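Glutamine aminotransferase class-II domain protein (Ruegeria pomeroyi, PDB 3MDN) is probably a class-II glutamine amidotransferase of the Ntn-hydrolase clan, expected to release ammonia from glutamine, though its acceptor substrate is not established. Local coordinates at residues E121-Q126 and E173-A178; T137-K140 and S145-L148; R167-L172 and P183-S188; A199-S204 and P209-R214. One frame throughout, in Å; residues are numbered along the deposited sequence.

Contact 1 (E121-Q126 and E173-A178); sequences EAFRKQ and EGLSRA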
loop_
_atom_site.group_PDB
_atom_site.type_symbol
_atom_site.label_atom_id
_atom_site.label_comp_id
_atom_site.label_asym_id
_atom_site.label_seq_id
_atom_site.Cartn_x
_atom_site.Cartn_y
_atom_site.Cartn_z
ATOM N N GLU D 121 -27.032 1.566 -1.715
ATOM C CA GLU D 121 -26.665 0.330 -2.421
ATOM C C GLU D 121 -27.855 -0.346 -3.090
ATOM O O GLU D 121 -27.691 -1.003 -4.100
ATOM C CB GLU D 121 -25.891 -0.642 -1.536
ATOM C CG GLU D 121 -24.400 -0.377 -1.570
ATOM C CD GLU D 121 -23.739 -0.771 -2.911
ATOM O OE1 GLU D 121 -23.871 -1.947 -3.347
ATOM O OE2 GLU D 121 -23.077 0.105 -3.525
ATOM N N ALA D 122 -29.057 -0.127 -2.566
ATOM C CA ALA D 122 -30.242 -0.726 -3.175
ATOM C C ALA D 122 -30.642 -0.044 -4.502
ATOM O O ALA D 122 -31.468 -0.581 -5.242
ATOM C CB ALA D 122 -31.408 -0.752 -2.201
ATOM N N PHE D 123 -30.057 1.107 -4.818
ATOM C CA PHE D 123 -30.392 1.753 -6.094
ATOM C C PHE D 123 -29.190 2.314 -6.844
ATOM O O PHE D 123 -29.325 3.257 -7.626
ATOM C CB PHE D 123 -31.489 2.826 -5.915
ATOM C CG PHE D 123 -31.128 3.950 -4.951
ATOM C CD1 PHE D 123 -31.483 3.880 -3.610
ATOM C CD2 PHE D 123 -30.477 5.091 -5.405
ATOM C CE1 PHE D 123 -31.171 4.917 -2.739
ATOM C CE2 PHE D 123 -30.178 6.118 -4.564
ATOM C CZ PHE D 123 -30.522 6.041 -3.218
ATOM N N ARG D 124 -28.009 1.745 -6.599
ATOM C CA ARG D 124 -26.801 2.341 -7.157
ATOM C C ARG D 124 -26.910 2.475 -8.669
ATOM O O ARG D 124 -26.488 3.483 -9.230
ATOM C CB ARG D 124 -25.522 1.581 -6.790
ATOM C CG ARG D 124 -24.300 2.145 -7.533
ATOM C CD ARG D 124 -23.011 1.981 -6.765
ATOM N NE ARG D 124 -22.605 0.597 -6.753
ATOM C CZ ARG D 124 -21.840 0.031 -7.679
ATOM N NH1 ARG D 124 -21.558 -1.240 -7.560
ATOM N NH2 ARG D 124 -21.370 0.729 -8.713
ATOM N N LYS D 125 -27.487 1.468 -9.315
ATOM C CA LYS D 125 -27.606 1.465 -10.773
ATOM C C LYS D 125 -28.319 2.715 -11.298
ATOM O O LYS D 125 -27.789 3.396 -12.183
ATOM C CB LYS D 125 -28.299 0.195 -11.263
ATOM C CG LYS D 125 -28.375 0.082 -12.770
ATOM C CD LYS D 125 -28.768 -1.326 -13.194
ATOM C CE LYS D 125 -28.780 -1.458 -14.694
ATOM N NZ LYS D 125 -29.405 -2.723 -15.062
ATOM N N GLN D 126 -29.490 3.023 -10.738
ATOM C CA GLN D 126 -30.255 4.201 -11.127
ATOM C C GLN D 126 -29.510 5.498 -10.820
ATOM O O GLN D 126 -29.575 6.459 -11.602
ATOM C CB GLN D 126 -31.620 4.223 -10.430
ATOM C CG GLN D 126 -32.539 3.049 -10.788
ATOM C CD GLN D 126 -32.528 1.973 -9.710
ATOM O OE1 GLN D 126 -33.577 1.627 -9.161
ATOM N NE2 GLN D 126 -31.343 1.451 -9.387
ATOM N N GLU D 173 -32.028 12.413 -3.273
ATOM C CA GLU D 173 -32.965 12.270 -2.183
ATOM C C GLU D 173 -34.260 11.628 -2.657
ATOM O O GLU D 173 -34.842 10.791 -1.945
ATOM C CB GLU D 173 -33.228 13.626 -1.486
ATOM C CG GLU D 173 -34.095 13.509 -0.262
ATOM C CD GLU D 173 -34.419 14.839 0.408
ATOM O OE1 GLU D 173 -33.519 15.677 0.642
ATOM O OE2 GLU D 173 -35.608 15.030 0.752
ATOM N N GLY D 174 -34.712 12.008 -3.854
ATOM C CA GLY D 174 -35.887 11.367 -4.462
ATOM C C GLY D 174 -35.693 9.872 -4.704
ATOM O O GLY D 174 -36.595 9.055 -4.443
ATOM N N LEU D 175 -34.507 9.485 -5.194
ATOM C CA LEU D 175 -34.269 8.064 -5.414
ATOM C C LEU D 175 -34.244 7.334 -4.069
ATOM O O LEU D 175 -34.701 6.190 -3.966
ATOM C CB LEU D 175 -32.962 7.838 -6.164
ATOM C CG LEU D 175 -32.995 8.123 -7.670
ATOM C CD1 LEU D 175 -31.550 8.374 -8.216
ATOM C CD2 LEU D 175 -33.695 6.991 -8.390
ATOM N N SER D 176 -33.718 8.002 -3.034
ATOM C CA SER D 176 -33.705 7.395 -1.706
ATOM C C SER D 176 -35.136 7.217 -1.187
ATOM O O SER D 176 -35.503 6.141 -0.736
ATOM C CB SER D 176 -32.843 8.199 -0.725
ATOM O OG SER D 176 -32.928 7.624 0.560
ATOM N N ARG D 177 -35.945 8.266 -1.266
ATOM C CA ARG D 177 -37.356 8.145 -0.886
ATOM C C ARG D 177 -38.058 7.031 -1.641
ATOM O O ARG D 177 -38.887 6.337 -1.069
ATOM C CB ARG D 177 -38.128 9.448 -1.092
ATOM C CG ARG D 177 -37.750 10.519 -0.104
ATOM C CD ARG D 177 -38.955 11.180 0.551
ATOM N NE ARG D 177 -38.448 12.126 1.546
ATOM C CZ ARG D 177 -37.819 13.235 1.194
ATOM N NH1 ARG D 177 -37.679 13.509 -0.105
ATOM N NH2 ARG D 177 -37.340 14.057 2.118
ATOM N N ALA D 178 -37.707 6.849 -2.915
ATOM C CA ALA D 178 -38.317 5.795 -3.757
ATOM C C ALA D 178 -37.827 4.378 -3.456
ATOM O O ALA D 178 -38.621 3.434 -3.414
ATOM C CB ALA D 178 -38.080 6.089 -5.238
#
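The N-cap of helix 124-129 packs here against the C-terminal part of helix 161-179, with Phe-123 and Leu-175 as the main pair. Phe-123, directly before the helix, has CG between its backbone N and carbonyl carbon (chi1 59°), which sends the ring across to the other helix. The ring carbon CE2 of Phe-123 lies 3.6 Å from CB of Leu-175, so the ring meets the root of the leucine, and the two side chains run at a slant to each other. Further round the rim, CE1 of Phe-123 reaches CA of Ser-176 at 3.7 Å, while the carbonyl O of Leu-175 sits above one ring face, displaced toward the rim. One turn on, Gln-126 adds an aliphatic touch, its CB 4.0 Å from CD2 of Leu-175. Val-117 of strand 116-117 packs on both Phe-123 and Ser-176. The hydroxyl of Ser-176 is engaged elsewhere, hydrogen-bonded with His-184 and with the carbonyl of Gly-118. Beyond the contact, Lys-125 forms a salt bridge to Asp-133 of the second subunit. No hydrogen bond or salt bridge joins the two segments, which implies that their adhesion rests on apolar and van der Waals contact, mostly around one aromatic ring.

Contact 2 (T137-K140 and S145-L148); sequences TYRK and SEVL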
loop_
_atom_site.group_PDB
_atom_site.type_symbol
_atom_site.label_atom_id
_atom_site.label_comp_id
_atom_site.label_asym_id
_atom_site.label_seq_id
_atom_site.Cartn_x
_atom_site.Cartn_y
_atom_site.Cartn_z
ATOM N N THR D 137 -17.223 9.095 -17.559
ATOM C CA THR D 137 -15.845 8.676 -17.542
ATOM C C THR D 137 -15.125 8.932 -16.183
ATOM O O THR D 137 -14.180 8.237 -15.846
ATOM C CB THR D 137 -15.075 9.356 -18.689
ATOM O OG1 THR D 137 -13.741 8.871 -18.708
ATOM C CG2 THR D 137 -15.055 10.889 -18.497
ATOM N N TYR D 138 -15.558 9.935 -15.429
ATOM C CA TYR D 138 -14.995 10.204 -14.105
ATOM C C TYR D 138 -15.531 9.263 -12.997
ATOM O O TYR D 138 -15.100 9.359 -11.848
ATOM C CB TYR D 138 -15.253 11.667 -13.707
ATOM C CG TYR D 138 -14.683 12.647 -14.711
ATOM C CD1 TYR D 138 -15.508 13.375 -15.553
ATOM C CD2 TYR D 138 -13.302 12.818 -14.841
ATOM C CE1 TYR D 138 -14.969 14.268 -16.495
ATOM C CE2 TYR D 138 -12.763 13.699 -15.778
ATOM C CZ TYR D 138 -13.600 14.429 -16.589
ATOM O OH TYR D 138 -13.071 15.291 -17.533
ATOM N N ARG D 139 -16.481 8.386 -13.321
ATOM C CA ARG D 139 -17.062 7.520 -12.299
ATOM C C ARG D 139 -16.124 6.321 -12.132
ATOM O O ARG D 139 -16.110 5.444 -12.967
ATOM C CB ARG D 139 -18.501 7.114 -12.675
ATOM C CG ARG D 139 -19.201 6.047 -11.783
ATOM C CD ARG D 139 -19.189 6.405 -10.314
ATOM N NE ARG D 139 -20.218 5.679 -9.574
ATOM C CZ ARG D 139 -20.325 5.652 -8.251
ATOM N NH1 ARG D 139 -19.430 6.283 -7.484
ATOM N NH2 ARG D 139 -21.317 4.970 -7.684
ATOM N N LYS D 140 -15.311 6.332 -11.068
ATOM C CA LYS D 140 -14.234 5.320 -10.899
ATOM C C LYS D 140 -14.503 4.320 -9.787
ATOM O O LYS D 140 -13.968 3.242 -9.799
ATOM C CB LYS D 140 -12.879 6.001 -10.651
ATOM C CG LYS D 140 -12.423 6.914 -11.792
ATOM C CD LYS D 140 -12.364 6.092 -13.074
ATOM C CE LYS D 140 -11.608 6.830 -14.162
ATOM N NZ LYS D 140 -11.682 6.088 -15.450
ATOM N N SER D 145 -20.954 9.504 -2.474
ATOM C CA SER D 145 -20.262 10.788 -2.542
ATOM C C SER D 145 -19.835 11.122 -3.959
ATOM O O SER D 145 -19.973 12.258 -4.394
ATOM C CB SER D 145 -19.026 10.765 -1.644
ATOM O OG SER D 145 -19.411 10.502 -0.308
ATOM N N GLU D 146 -19.298 10.130 -4.664
ATOM C CA GLU D 146 -18.764 10.340 -6.011
ATOM C C GLU D 146 -19.900 10.603 -6.987
ATOM O O GLU D 146 -19.808 11.486 -7.822
ATOM C CB GLU D 146 -17.890 9.174 -6.450
ATOM C CG GLU D 146 -17.165 9.436 -7.770
ATOM C CD GLU D 146 -16.319 8.296 -8.257
ATOM O OE1 GLU D 146 -16.695 7.105 -8.050
ATOM O OE2 GLU D 146 -15.285 8.600 -8.914
ATOM N N VAL D 147 -20.992 9.862 -6.844
ATOM C CA VAL D 147 -22.219 10.200 -7.559
ATOM C C VAL D 147 -22.686 11.647 -7.341
ATOM O O VAL D 147 -22.926 12.374 -8.307
ATOM C CB VAL D 147 -23.384 9.250 -7.199
ATOM C CG1 VAL D 147 -24.596 9.525 -8.129
ATOM C CG2 VAL D 147 -22.947 7.834 -7.398
ATOM N N LEU D 148 -22.797 12.074 -6.088
ATOM C CA LEU D 148 -23.268 13.408 -5.806
ATOM C C LEU D 148 -22.421 14.435 -6.598
ATOM O O LEU D 148 -22.938 15.399 -7.176
ATOM C CB LEU D 148 -23.172 13.681 -4.303
ATOM C CG LEU D 148 -24.254 14.413 -3.485
ATOM C CD1 LEU D 148 -23.586 15.171 -2.360
ATOM C CD2 LEU D 148 -25.159 15.350 -4.302
#
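Glu-146 reaches from its helix to Arg-139 and to the backbone of Lys-140, using both carboxylate oxygens. NH1 of Arg-139 donates to OE1 of Glu-146 at 2.9 Å, a salt bridge with an N-H...O angle of 149° that arrives on the anti side of the oxygen. The guanidinium and carboxylate planes stand 72° apart, so this is a single-bonded grip and not a flat two-pronged pair. The other oxygen, OE2 of Glu-146, takes the backbone N of Lys-140 at 3.1 Å, on its syn side and nearly straight at 169°. The glutamate gets there with CG opposite its own backbone N and an extended chain beyond. Val-147 contributes a methyl over one guanidinium face, its CG2 3.3 Å from NH2 of Arg-139 and displaced toward the rim.

The side chain of Glu-146 thus ties the first turn of helix 144-154 to the loop that leads into it from helix 133-136. With an alanine here, NH1 of Arg-139 is likely to lose its carboxylate mate and the amide of Lys-140 this acceptor, so that the loop could shift more easily.

In the next shell, Gly-141 N also donates to OE1 of Glu-146, while Arg-139 NH1 donates to the carbonyl of Thr-143 as well. Asp-128 forms a salt bridge with NE of Arg-139 and so helps fix the guanidinium from helix 124-129. Across the subunit interface, Arg-124 of the second subunit donates its NH2 to the carbonyl O of Arg-139.

Contact 3 (R167-L172 and P183-S188); sequences RAIARL and PHMRLS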
loop_
_atom_site.group_PDB
_atom_site.type_symbol
_atom_site.label_atom_id
_atom_site.label_comp_id
_atom_site.label_asym_id
_atom_site.label_seq_id
_atom_site.Cartn_x
_atom_site.Cartn_y
_atom_site.Cartn_z
ATOM N N ARG D 167 -29.849 20.750 -7.242
ATOM C CA ARG D 167 -30.529 19.773 -8.125
ATOM C C ARG D 167 -30.025 18.316 -7.973
ATOM O O ARG D 167 -30.821 17.344 -7.978
ATOM C CB ARG D 167 -30.460 20.237 -9.584
ATOM C CG ARG D 167 -31.402 21.420 -9.934
ATOM C CD ARG D 167 -31.384 21.759 -11.465
ATOM N NE ARG D 167 -30.055 22.182 -11.911
ATOM C CZ ARG D 167 -29.604 23.429 -11.818
ATOM N NH1 ARG D 167 -28.383 23.739 -12.223
ATOM N NH2 ARG D 167 -30.379 24.373 -11.333
ATOM N N ALA D 168 -28.715 18.145 -7.856
ATOM C CA ALA D 168 -28.142 16.811 -7.652
ATOM C C ALA D 168 -28.671 16.192 -6.346
ATOM O O ALA D 168 -29.039 15.004 -6.293
ATOM C CB ALA D 168 -26.642 16.904 -7.612
ATOM N N ILE D 169 -28.742 17.006 -5.300
ATOM C CA ILE D 169 -29.264 16.514 -4.025
ATOM C C ILE D 169 -30.742 16.111 -4.093
ATOM O O ILE D 169 -31.128 15.035 -3.606
ATOM C CB ILE D 169 -28.994 17.555 -2.912
ATOM C CG1 ILE D 169 -27.509 17.474 -2.513
ATOM C CG2 ILE D 169 -29.902 17.343 -1.702
ATOM C CD1 ILE D 169 -27.099 18.649 -1.662
ATOM N N ALA D 170 -31.574 16.970 -4.695
ATOM C CA ALA D 170 -32.998 16.651 -4.923
ATOM C C ALA D 170 -33.154 15.297 -5.609
ATOM O O ALA D 170 -33.945 14.444 -5.188
ATOM C CB ALA D 170 -33.692 17.759 -5.766
ATOM N N ARG D 171 -32.397 15.108 -6.680
ATOM C CA ARG D 171 -32.457 13.864 -7.440
ATOM C C ARG D 171 -32.091 12.641 -6.587
ATOM O O ARG D 171 -32.805 11.629 -6.586
ATOM C CB ARG D 171 -31.538 13.968 -8.644
ATOM C CG ARG D 171 -32.256 14.401 -9.887
ATOM C CD ARG D 171 -32.740 13.128 -10.663
ATOM N NE ARG D 171 -32.001 12.872 -11.900
ATOM C CZ ARG D 171 -31.162 13.738 -12.463
ATOM N NH1 ARG D 171 -30.950 14.914 -11.892
ATOM N NH2 ARG D 171 -30.546 13.432 -13.594
ATOM N N LEU D 172 -30.995 12.732 -5.834
ATOM C CA LEU D 172 -30.591 11.567 -5.031
ATOM C C LEU D 172 -31.523 11.325 -3.850
ATOM O O LEU D 172 -31.784 10.177 -3.472
ATOM C CB LEU D 172 -29.151 11.704 -4.548
ATOM C CG LEU D 172 -28.043 11.349 -5.535
ATOM C CD1 LEU D 172 -26.686 11.702 -4.955
ATOM C CD2 LEU D 172 -28.096 9.888 -5.898
ATOM N N PRO D 183 -31.826 7.688 6.975
ATOM C CA PRO D 183 -32.131 9.045 6.501
ATOM C C PRO D 183 -31.844 9.192 5.025
ATOM O O PRO D 183 -30.828 8.724 4.559
ATOM C CB PRO D 183 -31.159 9.939 7.297
ATOM C CG PRO D 183 -30.131 9.028 7.822
ATOM C CD PRO D 183 -30.794 7.702 8.025
ATOM N N HIS D 184 -32.716 9.881 4.313
ATOM C CA HIS D 184 -32.628 9.938 2.879
ATOM C C HIS D 184 -31.423 10.742 2.406
ATOM O O HIS D 184 -30.780 10.358 1.446
ATOM C CB HIS D 184 -33.948 10.407 2.260
ATOM C CG HIS D 184 -35.097 9.504 2.588
ATOM N ND1 HIS D 184 -35.151 8.191 2.167
ATOM C CD2 HIS D 184 -36.220 9.714 3.317
ATOM C CE1 HIS D 184 -36.254 7.628 2.634
ATOM N NE2 HIS D 184 -36.922 8.533 3.324
HETATM N N MSE D 185 -31.098 11.829 3.092
HETATM C CA MSE D 185 -29.969 12.635 2.678
HETATM C C MSE D 185 -29.344 13.295 3.887
HETATM O O MSE D 185 -30.005 14.080 4.563
HETATM C CB MSE D 185 -30.397 13.715 1.680
HETATM C CG MSE D 185 -29.249 14.706 1.349
HETATM SE SE MSE D 185 -27.802 13.825 0.304
HETATM C CE MSE D 185 -28.874 13.257 -1.218
ATOM N N ARG D 186 -28.095 12.949 4.195
ATOM C CA ARG D 186 -27.327 13.678 5.211
ATOM C C ARG D 186 -26.079 14.196 4.517
ATOM O O ARG D 186 -25.340 13.414 3.918
ATOM C CB ARG D 186 -26.919 12.760 6.355
ATOM C CG ARG D 186 -28.078 12.142 7.120
ATOM C CD ARG D 186 -28.154 12.732 8.500
ATOM N NE ARG D 186 -29.308 12.300 9.289
ATOM C CZ ARG D 186 -29.266 11.401 10.278
ATOM N NH1 ARG D 186 -28.111 10.806 10.593
ATOM N NH2 ARG D 186 -30.380 11.103 10.957
ATOM N N LEU D 187 -25.832 15.501 4.598
ATOM C CA LEU D 187 -24.806 16.080 3.754
ATOM C C LEU D 187 -24.058 17.261 4.380
ATOM O O LEU D 187 -24.650 18.255 4.742
ATOM C CB LEU D 187 -25.436 16.570 2.439
ATOM C CG LEU D 187 -24.406 17.298 1.547
ATOM C CD1 LEU D 187 -24.411 16.718 0.170
ATOM C CD2 LEU D 187 -24.687 18.792 1.462
ATOM N N SER D 188 -22.741 17.148 4.457
ATOM C CA SER D 188 -21.906 18.303 4.606
ATOM C C SER D 188 -20.887 18.061 3.519
ATOM O O SER D 188 -20.411 16.920 3.323
ATOM C CB SER D 188 -21.253 18.351 5.990
ATOM O OG SER D 188 -20.082 17.568 5.932
#
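Ile-169 stands roughly at a right angle to the side chain of Met-185, present as selenomethionine, and at a slant to that of Leu-187, and this one helix residue meets the two strand residues with different branches. Its CG2 branch faces the selenomethionine, 4.1 Å from CG of Met-185. The other branch runs to CD1 of Ile-169, which lies 3.8 Å from CD1 of Leu-187 and 3.9 Å from that leucine's CD2, close to both tips of the fork. Met-185 starts with CG trans to its backbone N and then folds twice, at chi2 69° and chi3 59°. The hooked chain brings its terminal methyl up against the helix: CE of Met-185 is 3.7 Å from CB of Leu-172 and equally far from the carbonyl O of Ile-169. All four residues are buried, and no hydrogen bond crosses between the segments.

The axes of the short segments, helix 167-172 and strand 185-188, approach to 10.0 Å and run nearly antiparallel, at 154°. This is a helix-on-sheet layer, consistent with the layered αββα architecture of the Ntn-hydrolase fold. Leu-148 of helix 144-154 packs on both Ile-169 and Leu-187, while Tyr-202 of the adjacent strand 197-203 touches Ile-169 and Met-185; the contact therefore lies between a second helix and a neighbouring strand of the sheet.

Contact 4 (A199-S204 and P209-R214); sequences AARYSS and PSVYYR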
loop_
_atom_site.group_PDB
_atom_site.type_symbol
_atom_site.label_atom_id
_atom_site.label_comp_id
_atom_site.label_asym_id
_atom_site.label_seq_id
_atom_site.Cartn_x
_atom_site.Cartn_y
_atom_site.Cartn_z
ATOM N N ALA D 199 -18.950 25.480 0.705
ATOM C CA ALA D 199 -19.328 24.395 1.574
ATOM C C ALA D 199 -20.818 24.464 1.778
ATOM O O ALA D 199 -21.392 25.538 1.806
ATOM C CB ALA D 199 -18.589 24.494 2.918
ATOM N N ALA D 200 -21.454 23.317 1.904
ATOM C CA ALA D 200 -22.901 23.294 2.097
ATOM C C ALA D 200 -23.211 22.273 3.172
ATOM O O ALA D 200 -22.438 21.361 3.408
ATOM C CB ALA D 200 -23.621 22.947 0.784
ATOM N N ARG D 201 -24.330 22.466 3.845
ATOM C CA ARG D 201 -24.798 21.559 4.888
ATOM C C ARG D 201 -26.292 21.435 4.739
ATOM O O ARG D 201 -27.001 22.450 4.659
ATOM C CB ARG D 201 -24.426 22.074 6.287
ATOM C CG ARG D 201 -24.848 21.170 7.442
ATOM C CD ARG D 201 -24.502 21.826 8.788
ATOM N NE ARG D 201 -24.767 20.969 9.939
ATOM C CZ ARG D 201 -24.806 21.401 11.196
ATOM N NH1 ARG D 201 -24.621 22.695 11.457
ATOM N NH2 ARG D 201 -25.047 20.546 12.187
ATOM N N TYR D 202 -26.760 20.185 4.667
ATOM C CA TYR D 202 -28.178 19.910 4.484
ATOM C C TYR D 202 -28.546 18.505 4.976
ATOM O O TYR D 202 -27.737 17.597 4.928
ATOM C CB TYR D 202 -28.543 20.061 2.990
ATOM C CG TYR D 202 -29.905 19.480 2.676
ATOM C CD1 TYR D 202 -31.074 20.174 3.016
ATOM C CD2 TYR D 202 -30.023 18.207 2.148
ATOM C CE1 TYR D 202 -32.330 19.624 2.786
ATOM C CE2 TYR D 202 -31.263 17.649 1.901
ATOM C CZ TYR D 202 -32.419 18.371 2.223
ATOM O OH TYR D 202 -33.662 17.807 1.970
ATOM N N SER D 203 -29.771 18.320 5.449
ATOM C CA SER D 203 -30.261 16.983 5.821
ATOM C C SER D 203 -31.759 16.858 5.539
ATOM O O SER D 203 -32.510 17.830 5.682
ATOM C CB SER D 203 -30.012 16.714 7.318
ATOM O OG SER D 203 -30.529 15.428 7.691
ATOM N N SER D 204 -32.210 15.662 5.208
ATOM C CA SER D 204 -33.648 15.439 5.103
ATOM C C SER D 204 -34.315 15.288 6.476
ATOM O O SER D 204 -35.545 15.199 6.543
ATOM C CB SER D 204 -33.925 14.193 4.277
ATOM O OG SER D 204 -33.203 13.107 4.823
ATOM N N PRO D 209 -24.378 16.426 9.435
ATOM C CA PRO D 209 -22.972 16.472 9.831
ATOM C C PRO D 209 -22.523 17.946 9.914
ATOM O O PRO D 209 -23.014 18.797 9.155
ATOM C CB PRO D 209 -22.249 15.702 8.703
ATOM C CG PRO D 209 -23.371 14.969 7.935
ATOM C CD PRO D 209 -24.576 15.813 8.102
ATOM N N SER D 210 -21.653 18.260 10.862
ATOM C CA SER D 210 -21.498 19.631 11.278
ATOM C C SER D 210 -20.509 20.373 10.372
ATOM O O SER D 210 -19.704 19.748 9.657
ATOM C CB SER D 210 -21.119 19.701 12.765
ATOM O OG SER D 210 -19.917 19.013 13.031
ATOM N N VAL D 211 -20.618 21.694 10.328
ATOM C CA VAL D 211 -19.677 22.496 9.554
ATOM C C VAL D 211 -19.393 23.764 10.338
ATOM O O VAL D 211 -20.322 24.389 10.835
ATOM C CB VAL D 211 -20.232 22.888 8.185
ATOM C CG1 VAL D 211 -19.274 23.865 7.485
ATOM C CG2 VAL D 211 -20.474 21.641 7.300
ATOM N N TYR D 212 -18.113 24.125 10.473
ATOM C CA TYR D 212 -17.728 25.344 11.201
ATOM C C TYR D 212 -16.706 26.065 10.341
ATOM O O TYR D 212 -16.012 25.423 9.575
ATOM C CB TYR D 212 -17.072 25.004 12.537
ATOM C CG TYR D 212 -17.966 24.255 13.506
ATOM C CD1 TYR D 212 -17.996 22.872 13.505
ATOM C CD2 TYR D 212 -18.791 24.932 14.412
ATOM C CE1 TYR D 212 -18.792 22.160 14.396
ATOM C CE2 TYR D 212 -19.614 24.217 15.293
ATOM C CZ TYR D 212 -19.595 22.816 15.264
ATOM O OH TYR D 212 -20.382 22.038 16.094
ATOM N N TYR D 213 -16.569 27.375 10.501
ATOM C CA TYR D 213 -15.563 28.125 9.738
ATOM C C TYR D 213 -15.074 29.279 10.570
ATOM O O TYR D 213 -15.780 29.739 11.476
ATOM C CB TYR D 213 -16.064 28.584 8.356
ATOM C CG TYR D 213 -17.252 29.528 8.352
ATOM C CD1 TYR D 213 -17.070 30.895 8.170
ATOM C CD2 TYR D 213 -18.562 29.048 8.531
ATOM C CE1 TYR D 213 -18.126 31.746 8.159
ATOM C CE2 TYR D 213 -19.620 29.890 8.489
ATOM C CZ TYR D 213 -19.401 31.244 8.313
ATOM O OH TYR D 213 -20.461 32.114 8.293
ATOM N N ARG D 214 -13.841 29.724 10.309
ATOM C CA ARG D 214 -13.303 30.854 11.080
ATOM C C ARG D 214 -12.156 31.467 10.269
ATOM O O ARG D 214 -11.432 30.748 9.581
ATOM C CB ARG D 214 -12.800 30.377 12.458
ATOM C CG ARG D 214 -12.042 31.435 13.268
ATOM C CD ARG D 214 -11.458 30.876 14.577
ATOM N NE ARG D 214 -10.472 29.817 14.381
ATOM C CZ ARG D 214 -9.163 29.985 14.568
ATOM N NH1 ARG D 214 -8.714 31.170 14.955
ATOM N NH2 ARG D 214 -8.302 28.980 14.373
#
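Arg-201 projects from one β-sheet toward the segment that leads into a strand of the other, crossing between two sheets of the kind stacked in the Ntn-hydrolase fold. Strand 197-203 belongs to the sheet with strands 185-192 and 243-248, whereas the 209-214 segment leads into strand 212-216 of the second sheet.

At the root, CB of Arg-201 lies 4.1 Å from CG2 of Val-211, the valine methyl placed opposite its own carbonyl carbon. The chain then runs straight from CG to NE (chi2 -177°, chi3 -175°), alongside the carbonyl of Pro-209. CG of Arg-201 is 3.5 Å from O of Pro-209 and CD is 3.4 Å from the same oxygen. At the start of the guanidinium, NE of Arg-201 comes within 2.9 Å of O of Pro-209. The head group then passes over the backbone of the next residue: CA of Ser-210 lies 3.6 Å above one guanidinium face, offset toward the rim, and the backbone N of Val-211 lies over that same face.

The nitrogen ends are held from outside these segments. NH1 forms a salt bridge with Glu-238 and donates to the carbonyl of Leu-239, while NH2 donates to the carbonyl of Ala-208. A leucine in place of Arg-201 would probably leave Glu-238 without its charged mate and the carbonyls of Leu-239 and Ala-208 without this donor.

At the NH2 end of the guanidinium, that nitrogen of Arg-201 lies 4.1 Å from CB of Ser-210.

Overall arrangement
Contacts 1 and 3 share helix 161-179 and lie about 11 Å apart between centres; OG of Ser-176 and ND1 of His-184 join them, 2.8 Å apart in a probable hydrogen bond. Contact 2 is nested along the chain within the loop closed by contact 1, and the two touch where CD of Arg-124 lies 3.6 Å from NH2 of Arg-139; Leu-148 joins contact 2 to contact 3. Contacts 3 and 4 meet through neighbouring strands, with N of Leu-187 2.9 Å from O of Tyr-202. Contacts 2 and 4 do not touch, their centres about 21 Å apart on opposite sides of the chain's centre. Contacts 1 and 2 both reach the second subunit, whereas no other chain of the assembly touches the segments of contacts 3 and 4.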